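Local coordinates for nisin biosynthesis protein NisC (Lactococcus lactis subsp. lactis, PDB 2G0D) that catalyses the zinc-dependent cyclisation that closes the thioether rings of the lantibiotic nisin during its biosynthesis, at residues A[36-41]-A[65-70]; A[43-48]-A[58-63]; A[200-205]-A[237-242]. All blocks are in the same frame, centred on the assembly; numbering follows the deposited sequence.

Interaction 1 of 3, residues A[36-41]-A[65-70]; sequences GLPGII and EYIVSK
A helical hairpin in which two helices consecutive in the chain, 37-45 and 53-74, run antiparallel brings Leu37 and Ile41 against Tyr66 and Ile67. The axes of the two short segments make an angle of 159° and approach to 11.7 Å, a wide spacing that side chains must bridge. Ile67 does most of the bridging. Its CD1 is anti to CA (chi2 171°), and this extended branch reaches toward Ile41 tip to tip, the two CD1 methyls of Ile41 and Ile67 meeting at 3.7 Å. The same Ile67 CD1 also lies 4.0 Å from Leu37 CB, so one methyl touches two residues a helical turn apart. Pro38 adds a looser touch from its ring, with CD 4.2 Å from Ile67 CD1.

This hairpin is part of the alpha toroid of NisC, an all-helical barrel, and no hydrogen bond crosses between the segments here. Around the pair, Trp15 and Thr19 of helix 3-20 press on Leu37, while Ile88 of helix 85-92 touches both Pro38 and Ile67.

Tyr66 meets Leu37 differently. The two side chains cross at about a right angle, and Leu37 CD1 approaches the ring obliquely, 3.5 Å from Tyr66 CD2 and 3.9 Å from Tyr66 CE2. The bond from CA to CB of Tyr66 points toward the opposing helix, and CG is anti to the backbone N (chi1 179°). One face of its ring carries aliphatic packing from its own helix: Lys70 CG stands 4.0 Å above the Tyr66 ring plane, displaced toward the rim. The lysine chain continues past the ring to place NZ in a salt bridge with Glu30, whose backbone is hydrogen-bonded to that of Leu37.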
loop_
_atom_site.group_PDB
_atom_site.type_symbol
_atom_site.label_atom_id
_atom_site.label_comp_id
_atom_site.label_asym_id
_atom_site.label_seq_id
_atom_site.Cartn_x
_atom_site.Cartn_y
_atom_site.Cartn_z
ATOM N N GLY A 36 -9.688 -6.842 -8.813
ATOM C CA GLY A 36 -10.334 -6.687 -10.113
ATOM C C GLY A 36 -9.443 -6.114 -11.199
ATOM O O GLY A 36 -8.201 -6.207 -11.128
ATOM N N LEU A 37 -10.084 -5.502 -12.189
ATOM C CA LEU A 37 -9.428 -5.109 -13.447
ATOM C C LEU A 37 -8.260 -4.118 -13.372
ATOM O O LEU A 37 -7.321 -4.236 -14.128
ATOM C CB LEU A 37 -10.462 -4.621 -14.458
ATOM C CG LEU A 37 -11.259 -5.773 -15.077
ATOM C CD1 LEU A 37 -12.520 -5.221 -15.800
ATOM C CD2 LEU A 37 -10.380 -6.596 -16.048
ATOM N N PRO A 38 -8.340 -3.116 -12.493
ATOM C CA PRO A 38 -7.193 -2.238 -12.299
ATOM C C PRO A 38 -5.859 -2.975 -12.024
ATOM O O PRO A 38 -4.827 -2.592 -12.593
ATOM C CB PRO A 38 -7.632 -1.377 -11.104
ATOM C CG PRO A 38 -9.148 -1.287 -11.290
ATOM C CD PRO A 38 -9.500 -2.701 -11.662
ATOM N N GLY A 39 -5.871 -4.007 -11.176
ATOM C CA GLY A 39 -4.656 -4.843 -10.936
ATOM C C GLY A 39 -4.205 -5.588 -12.187
ATOM O O GLY A 39 -3.007 -5.683 -12.484
ATOM N N ILE A 40 -5.177 -6.062 -12.965
ATOM C CA ILE A 40 -4.891 -6.745 -14.215
ATOM C C ILE A 40 -4.281 -5.811 -15.271
ATOM O O ILE A 40 -3.304 -6.182 -15.933
ATOM C CB ILE A 40 -6.164 -7.415 -14.788
ATOM C CG1 ILE A 40 -6.814 -8.319 -13.731
ATOM C CG2 ILE A 40 -5.835 -8.223 -16.024
ATOM C CD1 ILE A 40 -5.874 -9.336 -13.049
ATOM N N ILE A 41 -4.872 -4.619 -15.422
ATOM C CA ILE A 41 -4.360 -3.570 -16.292
ATOM C C ILE A 41 -2.907 -3.250 -15.924
ATOM O O ILE A 41 -2.076 -3.139 -16.813
ATOM C CB ILE A 41 -5.244 -2.281 -16.194
ATOM C CG1 ILE A 41 -6.616 -2.515 -16.868
ATOM C CG2 ILE A 41 -4.546 -1.080 -16.802
ATOM C CD1 ILE A 41 -7.722 -1.490 -16.451
ATOM N N GLU A 65 -12.457 0.402 -21.353
ATOM C CA GLU A 65 -13.786 0.700 -21.857
ATOM C C GLU A 65 -14.847 -0.037 -21.040
ATOM O O GLU A 65 -15.878 0.546 -20.682
ATOM C CB GLU A 65 -13.912 0.439 -23.363
ATOM C CG GLU A 65 -13.324 1.576 -24.241
ATOM C CD GLU A 65 -13.782 3.003 -23.839
ATOM O OE1 GLU A 65 -14.913 3.433 -24.238
ATOM O OE2 GLU A 65 -12.992 3.708 -23.142
ATOM N N TYR A 66 -14.568 -1.292 -20.696
ATOM C CA TYR A 66 -15.465 -2.050 -19.825
ATOM C C TYR A 66 -15.624 -1.373 -18.465
ATOM O O TYR A 66 -16.713 -1.373 -17.908
ATOM C CB TYR A 66 -14.973 -3.481 -19.658
ATOM C CG TYR A 66 -15.822 -4.344 -18.766
ATOM C CD1 TYR A 66 -16.880 -5.082 -19.291
ATOM C CD2 TYR A 66 -15.555 -4.447 -17.398
ATOM C CE1 TYR A 66 -17.669 -5.892 -18.475
ATOM C CE2 TYR A 66 -16.314 -5.264 -16.569
ATOM C CZ TYR A 66 -17.385 -5.989 -17.121
ATOM O OH TYR A 66 -18.166 -6.812 -16.329
ATOM N N ILE A 67 -14.539 -0.811 -17.924
ATOM C CA ILE A 67 -14.626 -0.068 -16.665
ATOM C C ILE A 67 -15.489 1.205 -16.761
ATOM O O ILE A 67 -16.367 1.404 -15.916
ATOM C CB ILE A 67 -13.230 0.275 -16.056
ATOM C CG1 ILE A 67 -12.556 -0.979 -15.456
ATOM C CG2 ILE A 67 -13.373 1.355 -14.990
ATOM C CD1 ILE A 67 -11.109 -0.749 -15.053
ATOM N N VAL A 68 -15.246 2.072 -17.749
ATOM C CA VAL A 68 -16.061 3.306 -17.841
ATOM C C VAL A 68 -17.553 3.004 -18.052
ATOM O O VAL A 68 -18.424 3.669 -17.476
ATOM C CB VAL A 68 -15.475 4.454 -18.783
ATOM C CG1 VAL A 68 -14.254 4.016 -19.594
ATOM C CG2 VAL A 68 -16.566 5.100 -19.677
ATOM N N SER A 69 -17.840 1.959 -18.820
ATOM C CA SER A 69 -19.211 1.523 -19.031
ATOM C C SER A 69 -19.907 1.143 -17.722
ATOM O O SER A 69 -21.092 1.464 -17.527
ATOM C CB SER A 69 -19.247 0.358 -20.011
ATOM O OG SER A 69 -20.336 -0.488 -19.715
ATOM N N LYS A 70 -19.173 0.469 -16.833
ATOM C CA LYS A 70 -19.717 0.054 -15.534
ATOM C C LYS A 70 -19.857 1.224 -14.573
ATOM O O LYS A 70 -20.756 1.225 -13.730
ATOM C CB LYS A 70 -18.847 -1.025 -14.881
ATOM C CG LYS A 70 -18.908 -2.386 -15.547
ATOM C CD LYS A 70 -20.334 -2.907 -15.618
ATOM C CE LYS A 70 -20.391 -4.231 -16.337
ATOM N NZ LYS A 70 -20.005 -5.297 -15.386
#

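Interaction 2 of 3, residues A[43-48]-A[58-63]; sequences MLAELK and KKIDNY
The phenol ring of Tyr63 has Lys59 O, a carbonyl oxygen of its own helix, 3.1 Å above one face and displaced toward the rim, while Leu44 CD1 comes obliquely to the ring from the other segment, 4.0 Å from Tyr63 CE2. Leu44 and Tyr63 cross at about a right angle. The setting is a helical hairpin of the alpha toroid, taken near its turn: helix 37-45 ends here, and a type I beta turn from Ala45 to Lys48 starts the chain on its way to helix 53-74.

The first torsion places Tyr63 CG beside the backbone N, anti to the carbonyl carbon (chi1 -59°). The carbonyl of Lys59 above that face is already engaged in the helix, accepting from Tyr63 N at 2.7 Å. At the far end of the ring, Tyr63 OH is hydrogen-bonded to Asp16 of helix 3-20, and the other carboxylate oxygen of Asp16 forms a salt bridge with Lys59 NZ. One acidic side chain thus holds the polar ends of both residues, and Ile12 of the same helix packs against Leu44 and Tyr63.

Across the contact Lys59 contributes only the base of its side chain. Leu44 CD1 rests 4.0 Å from Lys59 CB, after which the lysine bends at chi2 and its end leads away. The same leucine methyl therefore touches both Lys59 and Tyr63, one helical turn apart. Leu44 also uses its CB, which lies 3.8 Å from Ile60 CD1 and 4.0 Å from Ile60 CG1. Ile60 CD1, at the end of its branch, goes on to the last turn of helix 37-45, where it touches Ala45 CB at 4.1 Å and approaches Ala45 N to 3.7 Å.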
loop_
_atom_site.group_PDB
_atom_site.type_symbol
_atom_site.label_atom_id
_atom_site.label_comp_id
_atom_site.label_asym_id
_atom_site.label_seq_id
_atom_site.Cartn_x
_atom_site.Cartn_y
_atom_site.Cartn_z
ATOM N N MET A 43 -0.589 -5.191 -14.346
ATOM C CA MET A 43 0.269 -6.321 -14.679
ATOM C C MET A 43 0.576 -6.374 -16.177
ATOM O O MET A 43 1.711 -6.580 -16.561
ATOM C CB MET A 43 -0.362 -7.631 -14.227
ATOM C CG MET A 43 0.361 -8.858 -14.826
ATOM S SD MET A 43 -0.626 -10.347 -14.852
ATOM C CE MET A 43 -1.766 -9.970 -16.161
ATOM N N LEU A 44 -0.440 -6.189 -17.007
ATOM C CA LEU A 44 -0.302 -6.271 -18.470
ATOM C C LEU A 44 0.496 -5.095 -19.017
ATOM O O LEU A 44 1.277 -5.247 -19.957
ATOM C CB LEU A 44 -1.684 -6.302 -19.147
ATOM C CG LEU A 44 -2.562 -7.560 -19.102
ATOM C CD1 LEU A 44 -3.929 -7.297 -19.749
ATOM C CD2 LEU A 44 -1.901 -8.731 -19.784
ATOM N N ALA A 45 0.281 -3.924 -18.406
ATOM C CA ALA A 45 0.906 -2.684 -18.844
ATOM C C ALA A 45 2.393 -2.733 -18.632
ATOM O O ALA A 45 3.152 -2.192 -19.415
ATOM C CB ALA A 45 0.295 -1.494 -18.127
ATOM N N GLU A 46 2.801 -3.397 -17.560
ATOM C CA GLU A 46 4.202 -3.620 -17.256
ATOM C C GLU A 46 4.911 -4.610 -18.177
ATOM O O GLU A 46 6.099 -4.883 -18.003
ATOM C CB GLU A 46 4.343 -4.114 -15.826
ATOM C CG GLU A 46 4.222 -3.032 -14.800
ATOM C CD GLU A 46 5.244 -1.908 -14.943
ATOM O OE1 GLU A 46 6.163 -2.019 -15.793
ATOM O OE2 GLU A 46 5.103 -0.908 -14.192
ATOM N N LEU A 47 4.188 -5.157 -19.141
ATOM C CA LEU A 47 4.744 -6.171 -20.024
ATOM C C LEU A 47 4.986 -5.601 -21.414
ATOM O O LEU A 47 5.160 -6.355 -22.366
ATOM C CB LEU A 47 3.809 -7.373 -20.094
ATOM C CG LEU A 47 3.541 -8.140 -18.798
ATOM C CD1 LEU A 47 2.622 -9.320 -19.115
ATOM C CD2 LEU A 47 4.846 -8.635 -18.195
ATOM N N LYS A 48 5.033 -4.269 -21.502
ATOM C CA LYS A 48 5.142 -3.540 -22.765
ATOM C C LYS A 48 6.378 -3.901 -23.602
ATOM O O LYS A 48 6.300 -3.947 -24.837
ATOM C CB LYS A 48 5.063 -2.020 -22.538
ATOM C CG LYS A 48 5.193 -1.216 -23.824
ATOM C CD LYS A 48 4.778 0.244 -23.661
ATOM C CE LYS A 48 4.920 0.954 -25.024
ATOM N NZ LYS A 48 4.450 2.380 -25.048
ATOM N N LYS A 58 -4.384 -3.884 -26.260
ATOM C CA LYS A 58 -5.759 -4.050 -26.733
ATOM C C LYS A 58 -6.671 -4.506 -25.587
ATOM O O LYS A 58 -7.750 -3.948 -25.384
ATOM C CB LYS A 58 -5.794 -5.040 -27.910
ATOM C CG LYS A 58 -7.135 -5.211 -28.593
ATOM C CD LYS A 58 -7.386 -4.098 -29.627
ATOM C CE LYS A 58 -8.501 -3.152 -29.209
ATOM N NZ LYS A 58 -9.822 -3.761 -29.576
ATOM N N LYS A 59 -6.222 -5.518 -24.839
ATOM C CA LYS A 59 -6.927 -5.983 -23.647
ATOM C C LYS A 59 -7.089 -4.876 -22.624
ATOM O O LYS A 59 -8.162 -4.694 -22.059
ATOM C CB LYS A 59 -6.224 -7.194 -23.020
ATOM C CG LYS A 59 -5.979 -8.356 -23.977
ATOM C CD LYS A 59 -7.267 -8.963 -24.538
ATOM C CE LYS A 59 -6.939 -9.987 -25.612
ATOM N NZ LYS A 59 -8.134 -10.772 -26.028
ATOM N N ILE A 60 -6.017 -4.138 -22.380
ATOM C CA ILE A 60 -6.061 -3.028 -21.442
ATOM C C ILE A 60 -7.197 -2.087 -21.845
ATOM O O ILE A 60 -8.084 -1.784 -21.027
ATOM C CB ILE A 60 -4.681 -2.323 -21.341
ATOM C CG1 ILE A 60 -3.714 -3.206 -20.535
ATOM C CG2 ILE A 60 -4.795 -0.937 -20.665
ATOM C CD1 ILE A 60 -2.257 -3.044 -20.922
ATOM N N ASP A 61 -7.205 -1.690 -23.121
ATOM C CA ASP A 61 -8.212 -0.760 -23.621
ATOM C C ASP A 61 -9.610 -1.368 -23.558
ATOM O O ASP A 61 -10.563 -0.679 -23.213
ATOM C CB ASP A 61 -7.849 -0.250 -25.012
ATOM C CG ASP A 61 -6.659 0.718 -24.987
ATOM O OD1 ASP A 61 -6.527 1.493 -24.018
ATOM O OD2 ASP A 61 -5.859 0.712 -25.947
ATOM N N ASN A 62 -9.711 -2.669 -23.833
ATOM C CA ASN A 62 -10.944 -3.405 -23.616
ATOM C C ASN A 62 -11.414 -3.272 -22.174
ATOM O O ASN A 62 -12.572 -2.937 -21.916
ATOM C CB ASN A 62 -10.759 -4.892 -23.961
ATOM C CG ASN A 62 -10.722 -5.143 -25.452
ATOM O OD1 ASN A 62 -11.071 -4.260 -26.246
ATOM N ND2 ASN A 62 -10.289 -6.349 -25.851
ATOM N N TYR A 63 -10.504 -3.551 -21.235
ATOM C CA TYR A 63 -10.855 -3.560 -19.827
ATOM C C TYR A 63 -11.169 -2.139 -19.347
ATOM O O TYR A 63 -12.028 -1.957 -18.485
ATOM C CB TYR A 63 -9.733 -4.201 -18.988
ATOM C CG TYR A 63 -9.397 -5.638 -19.350
ATOM C CD1 TYR A 63 -10.326 -6.462 -20.007
ATOM C CD2 TYR A 63 -8.160 -6.182 -19.013
ATOM C CE1 TYR A 63 -10.026 -7.786 -20.329
ATOM C CE2 TYR A 63 -7.850 -7.498 -19.312
ATOM C CZ TYR A 63 -8.785 -8.300 -19.977
ATOM O OH TYR A 63 -8.466 -9.603 -20.286
#

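Interaction 3 of 3, residues A[200-205]-A[237-242]; sequences LNMGLA and FIYEKF
Tyr239 OH donates a 2.7 Å hydrogen bond to Met202 O, a backbone carbonyl in the loop that follows strand 200-201. The acceptor lies at the edge of the phenol ring, in its plane, but the hydroxyl stands above the carbonyl plane, 55° out of it, and the C=O...OH angle is 102°. A weak hydrogen bond from Ala209 N reaches the same hydroxyl, tying it to the start of helix 208-221.

Met202 meets the tyrosine twice, since its side chain also brings the sulfur obliquely over the ring. The two side chains slide past each other in opposite directions, and a bend at chi2 of the methionine brings SD to 4.0 Å from Tyr239 CZ. This is a Met-aromatic contact: Met202 SD lies 4.5 Å from the centroid of the Tyr239 ring, 28° off its normal. The sulfur also lies within a loose 4.5 Å of Ile238 CG2, the branch that Leu200 CD2 approaches to 4.4 Å.

In the alpha toroid of NisC, the contact joins the end of helix 226-242 to strand 200-201 and the loop that follows it; that strand pairs antiparallel with 255-256. The chain leaves the strand through an Asx turn, in which Gly203 N donates to Asn201 OD1 at 2.9 Å. Farther along the same segment, the backbone of Ala205 is hydrogen-bonded to that of Cys278, which binds the zinc ion together with Cys324 and His325. Beyond the helix, Trp252 packs edge-to-face with the Tyr239 ring and donates its indole NE1 to Tyr239 O.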
loop_
_atom_site.group_PDB
_atom_site.type_symbol
_atom_site.label_atom_id
_atom_site.label_comp_id
_atom_site.label_asym_id
_atom_site.label_seq_id
_atom_site.Cartn_x
_atom_site.Cartn_y
_atom_site.Cartn_z
ATOM N N LEU A 200 -4.650 0.784 19.373
ATOM C CA LEU A 200 -3.968 1.530 18.329
ATOM C C LEU A 200 -3.377 0.537 17.325
ATOM O O LEU A 200 -2.481 -0.251 17.677
ATOM C CB LEU A 200 -2.840 2.366 18.938
ATOM C CG LEU A 200 -2.006 3.274 18.033
ATOM C CD1 LEU A 200 -2.893 4.363 17.381
ATOM C CD2 LEU A 200 -0.846 3.902 18.830
ATOM N N ASN A 201 -3.886 0.569 16.092
ATOM C CA ASN A 201 -3.397 -0.313 15.015
ATOM C C ASN A 201 -1.990 0.103 14.570
ATOM O O ASN A 201 -1.714 1.290 14.361
ATOM C CB ASN A 201 -4.390 -0.346 13.842
ATOM C CG ASN A 201 -4.030 -1.387 12.797
ATOM O OD1 ASN A 201 -2.957 -1.327 12.190
ATOM N ND2 ASN A 201 -4.931 -2.336 12.568
ATOM N N MET A 202 -1.103 -0.890 14.469
ATOM C CA MET A 202 0.337 -0.658 14.293
ATOM C C MET A 202 0.883 -1.251 12.992
ATOM O O MET A 202 2.097 -1.367 12.791
ATOM C CB MET A 202 1.087 -1.202 15.520
ATOM C CG MET A 202 0.825 -0.405 16.849
ATOM S SD MET A 202 1.686 1.185 16.846
ATOM C CE MET A 202 0.354 2.198 16.366
ATOM N N GLY A 203 -0.033 -1.619 12.109
ATOM C CA GLY A 203 0.311 -2.152 10.792
ATOM C C GLY A 203 0.500 -1.036 9.787
ATOM O O GLY A 203 0.047 0.085 9.998
ATOM N N LEU A 204 1.175 -1.347 8.691
ATOM C CA LEU A 204 1.346 -0.389 7.605
ATOM C C LEU A 204 0.029 -0.135 6.889
ATOM O O LEU A 204 -0.352 1.022 6.636
ATOM C CB LEU A 204 2.377 -0.914 6.591
ATOM C CG LEU A 204 2.664 0.001 5.390
ATOM C CD1 LEU A 204 3.531 1.145 5.858
ATOM C CD2 LEU A 204 3.352 -0.725 4.262
ATOM N N ALA A 205 -0.642 -1.229 6.545
ATOM C CA ALA A 205 -1.849 -1.215 5.718
ATOM C C ALA A 205 -3.044 -0.519 6.388
ATOM O O ALA A 205 -3.837 0.149 5.712
ATOM C CB ALA A 205 -2.225 -2.648 5.327
ATOM N N PHE A 237 8.582 7.924 17.195
ATOM C CA PHE A 237 8.801 7.836 18.652
ATOM C C PHE A 237 7.941 6.722 19.285
ATOM O O PHE A 237 8.410 6.009 20.190
ATOM C CB PHE A 237 8.516 9.202 19.305
ATOM C CG PHE A 237 8.700 9.233 20.810
ATOM C CD1 PHE A 237 9.852 9.772 21.371
ATOM C CD2 PHE A 237 7.695 8.781 21.665
ATOM C CE1 PHE A 237 10.016 9.844 22.779
ATOM C CE2 PHE A 237 7.851 8.835 23.070
ATOM C CZ PHE A 237 9.014 9.373 23.617
ATOM N N ILE A 238 6.707 6.558 18.795
ATOM C CA ILE A 238 5.815 5.499 19.292
ATOM C C ILE A 238 6.303 4.111 18.856
ATOM O O ILE A 238 6.223 3.159 19.625
ATOM C CB ILE A 238 4.321 5.719 18.899
ATOM C CG1 ILE A 238 3.755 6.966 19.595
ATOM C CG2 ILE A 238 3.479 4.490 19.255
ATOM C CD1 ILE A 238 2.426 7.436 19.041
ATOM N N TYR A 239 6.814 3.998 17.630
ATOM C CA TYR A 239 7.453 2.747 17.213
ATOM C C TYR A 239 8.673 2.426 18.070
ATOM O O TYR A 239 8.825 1.287 18.529
ATOM C CB TYR A 239 7.739 2.715 15.701
ATOM C CG TYR A 239 6.501 2.286 14.961
ATOM C CD1 TYR A 239 6.221 0.928 14.742
ATOM C CD2 TYR A 239 5.562 3.233 14.552
ATOM C CE1 TYR A 239 5.035 0.528 14.111
ATOM C CE2 TYR A 239 4.389 2.854 13.911
ATOM C CZ TYR A 239 4.134 1.508 13.694
ATOM O OH TYR A 239 2.974 1.174 13.062
ATOM N N GLU A 240 9.509 3.431 18.320
ATOM C CA GLU A 240 10.711 3.246 19.121
ATOM C C GLU A 240 10.360 2.817 20.541
ATOM O O GLU A 240 11.062 1.985 21.131
ATOM C CB GLU A 240 11.571 4.535 19.160
ATOM C CG GLU A 240 12.388 4.818 17.882
ATOM C CD GLU A 240 13.452 3.749 17.613
ATOM O OE1 GLU A 240 14.621 3.931 18.027
ATOM O OE2 GLU A 240 13.113 2.715 16.990
ATOM N N LYS A 241 9.277 3.374 21.084
ATOM C CA LYS A 241 8.916 3.099 22.478
ATOM C C LYS A 241 8.372 1.685 22.651
ATOM O O LYS A 241 8.743 0.989 23.596
ATOM C CB LYS A 241 7.907 4.116 23.029
ATOM C CG LYS A 241 8.018 4.353 24.557
ATOM C CD LYS A 241 9.138 5.378 24.869
ATOM C CE LYS A 241 9.161 5.817 26.329
ATOM N NZ LYS A 241 9.734 4.770 27.248
ATOM N N PHE A 242 7.501 1.265 21.739
ATOM C CA PHE A 242 6.791 0.000 21.913
ATOM C C PHE A 242 7.435 -1.207 21.196
ATOM O O PHE A 242 6.884 -2.316 21.232
ATOM C CB PHE A 242 5.299 0.166 21.604
ATOM C CG PHE A 242 4.565 1.046 22.605
ATOM C CD1 PHE A 242 4.257 2.369 22.300
ATOM C CD2 PHE A 242 4.189 0.546 23.858
ATOM C CE1 PHE A 242 3.574 3.181 23.232
ATOM C CE2 PHE A 242 3.525 1.349 24.793
ATOM C CZ PHE A 242 3.217 2.667 24.473
#

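Starting from the N terminus, the chain passes through helix 3-20 before helix 37-45 and helix 53-74 fold back on each other. Interaction 2 closes the short loop between those helices, and interaction 1 closes a wider loop around it, so the two nest. They also touch directly, Leu37 CD2 lying 3.6 Å from Tyr63 CG, and form one continuous hairpin interface. Interaction 3 follows in series, joining the loop after strand 200-201 to the end of helix 226-242 and closing a loop that contains helix 208-221 and most of helix 226-242. It lies on the opposite side of the chain's centre, about 35 Å from interaction 1 and 38 Å from interaction 2, centre to centre.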